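Local atomic coordinates of uncharacterized protein (Shewanella amazonensis, PDB entry 2QVP), a protein that is of unknown function but probably acts as a zinc-dependent metallocarboxypeptidase or related hydrolase of the peptidase M14 family. Residues H224-S228 and F229-L233; L85-F88 and L89-D93; V11-E15 and I16-Q20. One frame throughout, in Å; residues are numbered along the deposited sequence.

Overall arrangement
From the N terminus the chain first meets contact 3, where strands 13-14 and 19-20 close a short hairpin. Contact 2 follows in the last turns of helix 80-91, which links strands 67-72 and 101-105 of the mixed sheet. Contact 1 comes late, where the loop after edge strand 220-222 enters helix 229-235, ahead of strand 241-247. Each closes before the next opens, with no nesting or crossing. Contacts 3 and 2 have centres about 17 Å apart and touch: F17 CE1 packs on L86 CD2 at 3.7 Å, fastening the hairpin to the helix. Contact 1 lies across the chain's centre from both, its centre about 26 Å from that of contact 2.

Contact 1 (H224-S228 and F229-L233); sequences HFDTS and FESFL
S231 meets F225, D226 and S228 at once. Its CB comes to 3.3 Å from D226 O and lies close to S228 OG. The same CB stands obliquely to the F225 ring, 3.9 Å from F225 CD2; the ring in turn sets its edge, in plane, to the backbone oxygen of S231. One bond further out, S231 OG donates to D226 OD1 at 3.0 Å, reaching the carboxylate from above its plane, and has S228 OG nearby. Serine is small enough to lie beside the ring while its hydroxyl bonds the acid.

D226 OD1 is the common acceptor of the turn. The backbone N of S228 gives it a 2.9 Å bond from the opposite face of the carboxylate, 57° out of its plane, and this closes an Asx turn. S228 OG donates to the same oxygen at 2.8 Å, on the syn lone pair. With CG between the backbone N and the carbonyl carbon (chi1 56°), D226 folds its acid back over the turn, and three donors hold the oxygen in place.

S228 is the N-cap of helix 229-235. Its OG accepts from S231 N at 3.2 Å, with an angle of 158°, while S228 O takes F232 N in the first i to i+4 bond of the helix. Serine suits the cap because one hydroxyl can both accept from the helix and donate to D226. The helix N terminus would probably favour the charged form of D226. E230, its chain bent at chi2, brings OE2 to 3.2 Å from S228 OG, and its side chain lies about 6 Å from that of E245, the predicted proton donor/acceptor. Outside the turn, the F229 ring meets F74 and F130, and F225 makes a cation-pi contact with R235.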
ATOM      1  N   HIS A 224       9.263  11.278  -7.666  1.00 15.01           N
ATOM      2  CA  HIS A 224      10.291  11.490  -6.651  1.00 15.02           C
ATOM      3  C   HIS A 224      10.791  10.111  -6.269  1.00 14.55           C
ATOM      4  O   HIS A 224      10.119   9.409  -5.527  1.00 16.59           O
ATOM      5  CB  HIS A 224       9.750  12.201  -5.406  1.00 18.21           C
ATOM      6  CG  HIS A 224      10.716  12.183  -4.254  1.00 19.53           C
ATOM      7  ND1 HIS A 224      11.784  13.051  -4.166  1.00 21.46           N
ATOM      8  CD2 HIS A 224      10.812  11.355  -3.184  1.00 26.30           C
ATOM      9  CE1 HIS A 224      12.480  12.775  -3.076  1.00 34.32           C
ATOM     10  NE2 HIS A 224      11.913  11.747  -2.463  1.00 26.59           N
ATOM     11  N   PHE A 225      11.960   9.730  -6.789  1.00 13.31           N
ATOM     12  CA  PHE A 225      12.559   8.421  -6.529  1.00 13.61           C
ATOM     13  C   PHE A 225      13.554   8.405  -5.374  1.00 14.32           C
ATOM     14  O   PHE A 225      14.355   9.314  -5.216  1.00 15.79           O
ATOM     15  CB  PHE A 225      13.242   7.887  -7.776  1.00 13.85           C
ATOM     16  CG  PHE A 225      12.297   7.536  -8.855  1.00 11.11           C
ATOM     17  CD1 PHE A 225      11.844   8.502  -9.729  1.00  9.53           C
ATOM     18  CD2 PHE A 225      11.862   6.240  -9.016  1.00 17.91           C
ATOM     19  CE1 PHE A 225      10.966   8.187 -10.738  1.00 14.35           C
ATOM     20  CE2 PHE A 225      11.000   5.909 -10.042  1.00 13.21           C
ATOM     21  CZ  PHE A 225      10.555   6.885 -10.903  1.00 17.47           C
ATOM     22  N   ASP A 226      13.456   7.363  -4.556  1.00 14.28           N
ATOM     23  CA  ASP A 226      14.371   7.109  -3.450  1.00 11.54           C
ATOM     24  C   ASP A 226      14.519   5.581  -3.417  1.00 11.09           C
ATOM     25  O   ASP A 226      14.395   4.967  -4.459  1.00 12.54           O
ATOM     26  CB  ASP A 226      13.852   7.753  -2.159  1.00 12.42           C
ATOM     27  CG  ASP A 226      12.467   7.303  -1.789  1.00 10.03           C
ATOM     28  OD1 ASP A 226      11.929   6.338  -2.407  1.00 19.91           O
ATOM     29  OD2 ASP A 226      11.898   7.948  -0.877  1.00 17.36           O
ATOM     30  N   THR A 227      14.758   4.962  -2.267  1.00 12.19           N
ATOM     31  CA  THR A 227      14.885   3.496  -2.163  1.00 10.03           C
ATOM     32  C   THR A 227      13.618   2.865  -1.562  1.00 11.18           C
ATOM     33  O   THR A 227      13.656   1.755  -1.023  1.00 11.72           O
ATOM     34  CB  THR A 227      16.145   3.140  -1.399  1.00 11.04           C
ATOM     35  OG1 THR A 227      16.002   3.521  -0.025  1.00  9.48           O
ATOM     36  CG2 THR A 227      17.369   3.847  -2.056  1.00  9.51           C
ATOM     37  N   SER A 228      12.474   3.553  -1.709  1.00 14.20           N
ATOM     38  CA  SER A 228      11.175   3.030  -1.264  1.00 11.65           C
ATOM     39  C   SER A 228      10.754   1.862  -2.122  1.00  9.10           C
ATOM     40  O   SER A 228      11.241   1.676  -3.261  1.00  7.79           O
ATOM     41  CB  SER A 228      10.074   4.106  -1.262  1.00  9.78           C
ATOM     42  OG  SER A 228       9.767   4.537  -2.573  1.00 15.16           O
ATOM     43  N   PHE A 229       9.844   1.052  -1.558  1.00  8.42           N
ATOM     44  CA  PHE A 229       9.303  -0.109  -2.264  1.00 11.95           C
ATOM     45  C   PHE A 229       8.672   0.293  -3.637  1.00 10.64           C
ATOM     46  O   PHE A 229       8.936  -0.330  -4.678  1.00 13.55           O
ATOM     47  CB  PHE A 229       8.339  -0.883  -1.335  1.00  7.35           C
ATOM     48  CG  PHE A 229       7.726  -2.107  -1.947  1.00 10.86           C
ATOM     49  CD1 PHE A 229       8.508  -3.234  -2.235  1.00 14.62           C
ATOM     50  CD2 PHE A 229       6.356  -2.160  -2.201  1.00 14.07           C
ATOM     51  CE1 PHE A 229       7.936  -4.373  -2.767  1.00 15.64           C
ATOM     52  CE2 PHE A 229       5.770  -3.302  -2.712  1.00 14.62           C
ATOM     53  CZ  PHE A 229       6.557  -4.413  -3.015  1.00 14.15           C
ATOM     54  N   GLU A 230       7.875   1.348  -3.629  1.00 11.14           N
ATOM     55  CA  GLU A 230       7.206   1.866  -4.858  1.00 13.73           C
ATOM     56  C   GLU A 230       8.193   2.448  -5.888  1.00 12.74           C
ATOM     57  O   GLU A 230       7.981   2.287  -7.076  1.00 12.66           O
ATOM     58  CB  GLU A 230       6.045   2.865  -4.529  1.00 15.95           C
ATOM     59  CG  GLU A 230       6.375   4.196  -3.837  1.00 15.54           C
ATOM     60  CD  GLU A 230       6.610   4.110  -2.307  1.00 23.86           C
ATOM     61  OE1 GLU A 230       6.649   2.993  -1.727  1.00 22.35           O
ATOM     62  OE2 GLU A 230       6.788   5.181  -1.685  1.00 27.94           O
ATOM     63  N   SER A 231       9.231   3.143  -5.432  1.00 12.17           N
ATOM     64  CA  SER A 231      10.314   3.598  -6.315  1.00 14.02           C
ATOM     65  C   SER A 231      10.979   2.382  -6.973  1.00 11.28           C
ATOM     66  O   SER A 231      11.213   2.381  -8.171  1.00 11.87           O
ATOM     67  CB  SER A 231      11.389   4.395  -5.560  1.00 13.30           C
ATOM     68  OG  SER A 231      10.929   5.674  -5.199  1.00 16.80           O
ATOM     69  N   PHE A 232      11.273   1.358  -6.168  1.00 11.37           N
ATOM     70  CA  PHE A 232      11.856   0.109  -6.670  1.00 10.11           C
ATOM     71  C   PHE A 232      10.990  -0.543  -7.771  1.00 10.55           C
ATOM     72  O   PHE A 232      11.490  -0.900  -8.823  1.00 12.41           O
ATOM     73  CB  PHE A 232      12.109  -0.870  -5.490  1.00  9.82           C
ATOM     74  CG  PHE A 232      12.334  -2.320  -5.920  1.00  8.06           C
ATOM     75  CD1 PHE A 232      13.541  -2.717  -6.440  1.00  4.86           C
ATOM     76  CD2 PHE A 232      11.330  -3.266  -5.779  1.00 12.32           C
ATOM     77  CE1 PHE A 232      13.745  -4.051  -6.864  1.00  9.35           C
ATOM     78  CE2 PHE A 232      11.527  -4.593  -6.175  1.00 15.69           C
ATOM     79  CZ  PHE A 232      12.741  -4.980  -6.725  1.00  4.54           C
ATOM     80  N   LEU A 233       9.703  -0.719  -7.501  1.00 11.85           N
ATOM     81  CA  LEU A 233       8.782  -1.356  -8.468  1.00  8.88           C
ATOM     82  C   LEU A 233       8.534  -0.540  -9.721  1.00  9.81           C
ATOM     83  O   LEU A 233       8.344  -1.142 -10.782  1.00 11.37           O
ATOM     84  CB  LEU A 233       7.445  -1.714  -7.812  1.00  7.91           C
ATOM     85  CG  LEU A 233       7.485  -2.854  -6.797  1.00  9.99           C
ATOM     86  CD1 LEU A 233       6.093  -3.045  -6.269  1.00  5.39           C
ATOM     87  CD2 LEU A 233       8.043  -4.150  -7.452  1.00 10.03           C
TER

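Contact 2 (L85-F88 and L89-D93); sequences LLHF and LSQLD
The F88 ring carries L92 over one face: L92 CG stands above it, with CD2 3.9 Å from F88 CZ and CD1 4.0 Å from F88 CE2. H87, one residue earlier, has a water at its ring edge, in plane, and the Q91 amide crosses it with the two planes 55° apart. These side chains belong to the final turns of helix 80-91, the connecting helix of a beta-alpha-beta crossover between parallel strands 67-72 and 101-105.

With CG anti to the backbone N (chi1 164°), F88 leans out from the helix on the side where L92 lies. Phenylalanine suits a spot that also touches L102 of the sheet and M263 of helix 252-270; with an alanine here, both L92 methyls would probably lose the flat surface they rest on, and a gap would open beside M263. L85 CD2 packs on L89 CD1 at 4.1 Å, extending the apolar side.

The partly exposed side is polar. S90 OG turns back to donate to H87 O at 2.6 Å, tilted 27° from the carbonyl plane, as serine readily does within a helix. The edge water lies 2.7 Å from H87 NE2 and donates to Q91 OE1. A second water gives its hydrogen to F88 O at 2.8 Å and accepts from Q91 NE2.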
ATOM      1  N   LEU A  85      -7.468  -1.759   3.439  1.00 12.66           N
ATOM      2  CA  LEU A  85      -7.391  -2.854   2.477  1.00 12.14           C
ATOM      3  C   LEU A  85      -8.384  -3.929   2.827  1.00 13.91           C
ATOM      4  O   LEU A  85      -9.035  -4.493   1.948  1.00 16.15           O
ATOM      5  CB  LEU A  85      -6.018  -3.450   2.446  1.00 13.52           C
ATOM      6  CG  LEU A  85      -5.880  -4.430   1.267  1.00 21.94           C
ATOM      7  CD1 LEU A  85      -4.836  -3.901   0.299  1.00 34.12           C
ATOM      8  CD2 LEU A  85      -5.492  -5.753   1.837  1.00 16.86           C
ATOM      9  N   LEU A  86      -8.501  -4.209   4.120  1.00 12.83           N
ATOM     10  CA  LEU A  86      -9.467  -5.169   4.607  1.00 15.97           C
ATOM     11  C   LEU A  86     -10.868  -4.689   4.212  1.00 14.14           C
ATOM     12  O   LEU A  86     -11.678  -5.481   3.720  1.00 10.16           O
ATOM     13  CB  LEU A  86      -9.309  -5.336   6.126  1.00 16.89           C
ATOM     14  CG  LEU A  86      -9.726  -6.594   6.836  1.00 21.70           C
ATOM     15  CD1 LEU A  86      -9.481  -6.381   8.346  1.00 11.15           C
ATOM     16  CD2 LEU A  86     -11.150  -6.954   6.566  1.00 32.85           C
ATOM     17  N   HIS A  87     -11.141  -3.391   4.394  1.00 12.08           N
ATOM     18  CA  HIS A  87     -12.446  -2.819   4.022  1.00 11.58           C
ATOM     19  C   HIS A  87     -12.706  -2.900   2.491  1.00 11.83           C
ATOM     20  O   HIS A  87     -13.828  -3.232   2.047  1.00  7.72           O
ATOM     21  CB  HIS A  87     -12.603  -1.387   4.578  1.00  8.94           C
ATOM     22  CG  HIS A  87     -13.924  -0.769   4.260  1.00 15.26           C
ATOM     23  ND1 HIS A  87     -15.090  -1.142   4.891  1.00 22.03           N
ATOM     24  CD2 HIS A  87     -14.275   0.172   3.347  1.00 17.49           C
ATOM     25  CE1 HIS A  87     -16.102  -0.461   4.380  1.00 17.11           C
ATOM     26  NE2 HIS A  87     -15.636   0.336   3.440  1.00 21.59           N
ATOM     27  N   PHE A  88     -11.674  -2.602   1.707  1.00 10.48           N
ATOM     28  CA  PHE A  88     -11.702  -2.700   0.231  1.00 11.35           C
ATOM     29  C   PHE A  88     -12.114  -4.110  -0.196  1.00 11.83           C
ATOM     30  O   PHE A  88     -13.055  -4.276  -0.977  1.00 10.47           O
ATOM     31  CB  PHE A  88     -10.320  -2.274  -0.356  1.00 12.39           C
ATOM     32  CG  PHE A  88     -10.070  -2.684  -1.811  1.00 12.95           C
ATOM     33  CD1 PHE A  88     -10.668  -2.008  -2.859  1.00 12.06           C
ATOM     34  CD2 PHE A  88      -9.160  -3.713  -2.109  1.00 18.03           C
ATOM     35  CE1 PHE A  88     -10.424  -2.385  -4.178  1.00 16.81           C
ATOM     36  CE2 PHE A  88      -8.914  -4.095  -3.424  1.00 16.89           C
ATOM     37  CZ  PHE A  88      -9.543  -3.426  -4.453  1.00 13.24           C
ATOM     38  N   LEU A  89     -11.435  -5.119   0.345  1.00 14.62           N
ATOM     39  CA  LEU A  89     -11.711  -6.530  -0.006  1.00 16.76           C
ATOM     40  C   LEU A  89     -13.112  -6.979   0.328  1.00 17.19           C
ATOM     41  O   LEU A  89     -13.741  -7.717  -0.450  1.00 14.67           O
ATOM     42  CB  LEU A  89     -10.726  -7.484   0.698  1.00 19.21           C
ATOM     43  CG  LEU A  89      -9.249  -7.464   0.303  1.00 17.62           C
ATOM     44  CD1 LEU A  89      -8.480  -8.449   1.160  1.00 16.40           C
ATOM     45  CD2 LEU A  89      -9.096  -7.775  -1.186  1.00 15.32           C
ATOM     46  N   SER A  90     -13.585  -6.528   1.486  1.00 16.84           N
ATOM     47  CA  SER A  90     -14.887  -6.874   1.991  1.00 17.26           C
ATOM     48  C   SER A  90     -16.022  -6.406   1.047  1.00 18.96           C
ATOM     49  O   SER A  90     -17.073  -7.037   0.982  1.00 15.58           O
ATOM     50  CB  SER A  90     -15.057  -6.288   3.394  1.00 15.74           C
ATOM     51  OG  SER A  90     -15.417  -4.929   3.316  1.00 26.93           O
ATOM     52  N   GLN A  91     -15.790  -5.301   0.320  1.00 18.49           N
ATOM     53  CA  GLN A  91     -16.742  -4.788  -0.673  1.00 19.13           C
ATOM     54  C   GLN A  91     -16.605  -5.463  -2.035  1.00 16.63           C
ATOM     55  O   GLN A  91     -17.462  -5.277  -2.866  1.00 17.00           O
ATOM     56  CB  GLN A  91     -16.556  -3.280  -0.880  1.00 19.57           C
ATOM     57  CG  GLN A  91     -16.825  -2.367   0.332  1.00 21.40           C
ATOM     58  CD  GLN A  91     -16.390  -0.885   0.098  1.00 26.84           C
ATOM     59  OE1 GLN A  91     -17.009   0.023   0.653  1.00 43.94           O
ATOM     60  NE2 GLN A  91     -15.334  -0.649  -0.718  1.00 27.52           N
ATOM     61  N   LEU A  92     -15.540  -6.226  -2.284  1.00 17.75           N
ATOM     62  CA  LEU A  92     -15.327  -6.814  -3.614  1.00 19.52           C
ATOM     63  C   LEU A  92     -16.311  -7.908  -3.927  1.00 22.88           C
ATOM     64  O   LEU A  92     -16.816  -8.597  -3.059  1.00 21.40           O
ATOM     65  CB  LEU A  92     -13.903  -7.321  -3.845  1.00 16.94           C
ATOM     66  CG  LEU A  92     -12.779  -6.296  -3.903  1.00 20.54           C
ATOM     67  CD1 LEU A  92     -11.487  -7.047  -4.050  1.00 19.67           C
ATOM     68  CD2 LEU A  92     -12.964  -5.290  -5.033  1.00 19.14           C
ATOM     69  N   ASP A  93     -16.524  -8.038  -5.222  1.00 26.34           N
ATOM     70  CA  ASP A  93     -17.527  -8.889  -5.794  1.00 29.26           C
ATOM     71  C   ASP A  93     -16.981 -10.253  -6.211  1.00 30.27           C
ATOM     72  O   ASP A  93     -17.651 -11.266  -5.960  1.00 33.20           O
ATOM     73  CB  ASP A  93     -18.268  -8.159  -6.976  1.00 32.42           C
ATOM     74  CG  ASP A  93     -17.364  -7.146  -7.805  1.00 29.32           C
ATOM     75  OD1 ASP A  93     -16.411  -6.506  -7.282  1.00 21.03           O
ATOM     76  OD2 ASP A  93     -17.658  -6.955  -8.994  1.00 32.29           O
TER
HETATM   77  O   HOH W   1     -15.156  -3.664   6.367  1.00 26.09           O
HETATM   78  O   HOH W   2     -17.641   1.836   2.409  1.00 33.56           O
HETATM   79  O   HOH W   3     -13.956  -2.463  -2.845  1.00 25.73           O

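Contact 3 (V11-E15 and I16-Q20); sequences VWRSE and IFECQ
S14 and C19 form the hydrogen-bonded pair of this hairpin: S14 N donates to C19 O at 2.9 Å, almost straight at 178°, and C19 N returns a bond to S14 O at 3.1 Å, in the carbonyl plane. Inside the turn, S14 OG accepts from F17 N at 2.9 Å. The hydroxyl reaches that N-H because it stands anti to its own backbone N (chi1 172°).

The loop closes with a G1 beta bulge, E18 and C19 both facing S14. E18 takes the left-handed backbone conformation often given to glycine, and here a glutamate accepts it at the surface. R13 and Q20, a non-hydrogen-bonded pair, share the other face. R13 lays its guanidinium over the E18-C19 peptide, with CZ 3.7 Å from E18 CA. Its NH2 forms a salt bridge with E15 OE1, the hydrogen bond in it weak at 3.4 Å, and NH1 shares a water with Q20 OE1.

Farther out, D253 of helix 252-270 sets the turn in place, one carboxylate oxygen bonded to S14 OG and the other to the backbone N of E15 and of I16. The F17 ring meets W83 of helix 80-91.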
ATOM      1  N   VAL A  11      -2.398   4.469  18.508  1.00 23.41           N
ATOM      2  CA  VAL A  11      -3.514   3.525  18.533  1.00 23.13           C
ATOM      3  C   VAL A  11      -4.838   4.257  18.441  1.00 23.36           C
ATOM      4  O   VAL A  11      -5.030   5.273  19.097  1.00 26.90           O
ATOM      5  CB  VAL A  11      -3.552   2.697  19.843  1.00 25.18           C
ATOM      6  CG1 VAL A  11      -4.607   1.565  19.726  1.00 19.94           C
ATOM      7  CG2 VAL A  11      -2.164   2.147  20.189  1.00 24.05           C
ATOM      8  N   TRP A  12      -5.729   3.767  17.592  1.00 22.75           N
ATOM      9  CA  TRP A  12      -7.067   4.278  17.482  1.00 23.09           C
ATOM     10  C   TRP A  12      -8.087   3.125  17.570  1.00 23.39           C
ATOM     11  O   TRP A  12      -7.766   1.961  17.374  1.00 22.13           O
ATOM     12  CB  TRP A  12      -7.248   5.024  16.173  1.00 23.96           C
ATOM     13  CG  TRP A  12      -6.296   6.151  15.926  1.00 24.26           C
ATOM     14  CD1 TRP A  12      -6.510   7.475  16.195  1.00 23.06           C
ATOM     15  CD2 TRP A  12      -5.000   6.072  15.315  1.00 23.99           C
ATOM     16  NE1 TRP A  12      -5.437   8.215  15.809  1.00 22.12           N
ATOM     17  CE2 TRP A  12      -4.486   7.387  15.271  1.00 25.38           C
ATOM     18  CE3 TRP A  12      -4.231   5.025  14.779  1.00 25.38           C
ATOM     19  CZ2 TRP A  12      -3.240   7.684  14.710  1.00 23.59           C
ATOM     20  CZ3 TRP A  12      -2.979   5.315  14.244  1.00 20.31           C
ATOM     21  CH2 TRP A  12      -2.499   6.636  14.215  1.00 23.17           C
ATOM     22  N   ARG A  13      -9.325   3.498  17.869  1.00 26.47           N
ATOM     23  CA  ARG A  13     -10.456   2.584  17.944  1.00 24.16           C
ATOM     24  C   ARG A  13     -11.146   2.690  16.603  1.00 22.82           C
ATOM     25  O   ARG A  13     -11.320   3.804  16.099  1.00 24.29           O
ATOM     26  CB  ARG A  13     -11.377   3.018  19.108  1.00 26.12           C
ATOM     27  CG  ARG A  13     -12.845   2.537  19.116  1.00 29.13           C
ATOM     28  CD  ARG A  13     -13.028   1.033  19.331  1.00 31.00           C
ATOM     29  NE  ARG A  13     -14.444   0.640  19.229  1.00 31.53           N
ATOM     30  CZ  ARG A  13     -14.943  -0.586  19.481  1.00 30.23           C
ATOM     31  NH1 ARG A  13     -14.165  -1.589  19.895  1.00 32.22           N
ATOM     32  NH2 ARG A  13     -16.253  -0.817  19.329  1.00 33.15           N
ATOM     33  N   SER A  14     -11.507   1.553  16.014  1.00 20.96           N
ATOM     34  CA  SER A  14     -12.295   1.515  14.799  1.00 17.81           C
ATOM     35  C   SER A  14     -13.660   0.996  15.162  1.00 19.49           C
ATOM     36  O   SER A  14     -13.747  -0.018  15.853  1.00 19.81           O
ATOM     37  CB  SER A  14     -11.729   0.539  13.768  1.00 15.49           C
ATOM     38  OG  SER A  14     -12.629   0.376  12.662  1.00 16.57           O
ATOM     39  N   GLU A  15     -14.705   1.678  14.697  1.00 17.77           N
ATOM     40  CA  GLU A  15     -16.093   1.229  14.842  1.00 16.89           C
ATOM     41  C   GLU A  15     -16.471   0.342  13.667  1.00 14.74           C
ATOM     42  O   GLU A  15     -17.284  -0.535  13.835  1.00 15.76           O
ATOM     43  CB  GLU A  15     -17.065   2.403  14.902  1.00 18.50           C
ATOM     44  CG  GLU A  15     -16.793   3.434  16.005  1.00 24.01           C
ATOM     45  CD  GLU A  15     -16.844   2.858  17.409  1.00 26.39           C
ATOM     46  OE1 GLU A  15     -17.483   1.795  17.615  1.00 21.76           O
ATOM     47  OE2 GLU A  15     -16.250   3.498  18.310  1.00 36.20           O
ATOM     48  N   ILE A  16     -15.904   0.596  12.482  1.00 16.47           N
ATOM     49  CA  ILE A  16     -16.071  -0.266  11.290  1.00 15.09           C
ATOM     50  C   ILE A  16     -15.642  -1.695  11.661  1.00 16.49           C
ATOM     51  O   ILE A  16     -16.352  -2.674  11.357  1.00 16.76           O
ATOM     52  CB  ILE A  16     -15.255   0.246  10.089  1.00 16.34           C
ATOM     53  CG1 ILE A  16     -15.833   1.550   9.536  1.00 16.40           C
ATOM     54  CG2 ILE A  16     -15.192  -0.778   8.948  1.00 16.07           C
ATOM     55  CD1 ILE A  16     -14.909   2.196   8.470  1.00 10.21           C
ATOM     56  N   PHE A  17     -14.524  -1.815  12.378  1.00 15.03           N
ATOM     57  CA  PHE A  17     -14.036  -3.136  12.805  1.00 16.39           C
ATOM     58  C   PHE A  17     -14.232  -3.479  14.280  1.00 16.46           C
ATOM     59  O   PHE A  17     -13.923  -4.594  14.657  1.00 19.16           O
ATOM     60  CB  PHE A  17     -12.583  -3.283  12.374  1.00 15.95           C
ATOM     61  CG  PHE A  17     -12.422  -3.250  10.879  1.00 17.95           C
ATOM     62  CD1 PHE A  17     -12.812  -4.341  10.096  1.00 12.29           C
ATOM     63  CD2 PHE A  17     -11.924  -2.125  10.246  1.00 13.73           C
ATOM     64  CE1 PHE A  17     -12.674  -4.299   8.710  1.00 17.86           C
ATOM     65  CE2 PHE A  17     -11.786  -2.096   8.886  1.00 13.24           C
ATOM     66  CZ  PHE A  17     -12.149  -3.181   8.114  1.00 13.31           C
ATOM     67  N   GLU A  18     -14.742  -2.541  15.086  1.00 16.96           N
ATOM     68  CA  GLU A  18     -15.054  -2.758  16.512  1.00 18.43           C
ATOM     69  C   GLU A  18     -13.850  -3.303  17.273  1.00 16.14           C
ATOM     70  O   GLU A  18     -13.943  -4.300  17.964  1.00 15.42           O
ATOM     71  CB  GLU A  18     -16.305  -3.648  16.647  1.00 17.86           C
ATOM     72  CG  GLU A  18     -17.510  -3.030  15.914  1.00 25.13           C
ATOM     73  CD  GLU A  18     -18.819  -3.796  16.062  1.00 25.43           C
ATOM     74  OE1 GLU A  18     -18.800  -5.044  16.109  1.00 37.56           O
ATOM     75  OE2 GLU A  18     -19.874  -3.127  16.079  1.00 38.10           O
ATOM     76  N   CYS A  19     -12.711  -2.630  17.125  1.00 17.01           N
ATOM     77  CA  CYS A  19     -11.477  -3.076  17.755  1.00 14.43           C
ATOM     78  C   CYS A  19     -10.446  -1.978  17.723  1.00 12.43           C
ATOM     79  O   CYS A  19     -10.659  -0.937  17.131  1.00 11.48           O
ATOM     80  CB  CYS A  19     -10.933  -4.331  17.029  1.00 13.70           C
ATOM     81  SG  CYS A  19     -10.367  -4.052  15.327  1.00 12.66           S
ATOM     82  N   GLN A  20      -9.330  -2.215  18.398  1.00 14.02           N
ATOM     83  CA  GLN A  20      -8.205  -1.291  18.406  1.00 13.67           C
ATOM     84  C   GLN A  20      -7.451  -1.507  17.114  1.00 12.00           C
ATOM     85  O   GLN A  20      -7.459  -2.604  16.566  1.00 16.08           O
ATOM     86  CB  GLN A  20      -7.301  -1.515  19.629  1.00 13.15           C
ATOM     87  CG  GLN A  20      -8.018  -1.300  20.947  1.00 13.86           C
ATOM     88  CD  GLN A  20      -8.505   0.127  21.116  1.00 13.45           C
ATOM     89  OE1 GLN A  20      -9.672   0.423  20.865  1.00 19.90           O
ATOM     90  NE2 GLN A  20      -7.599   1.026  21.468  1.00 14.75           N
TER
HETATM   91  O   HOH W   4     -11.509  -1.966  21.434  1.00 31.31           O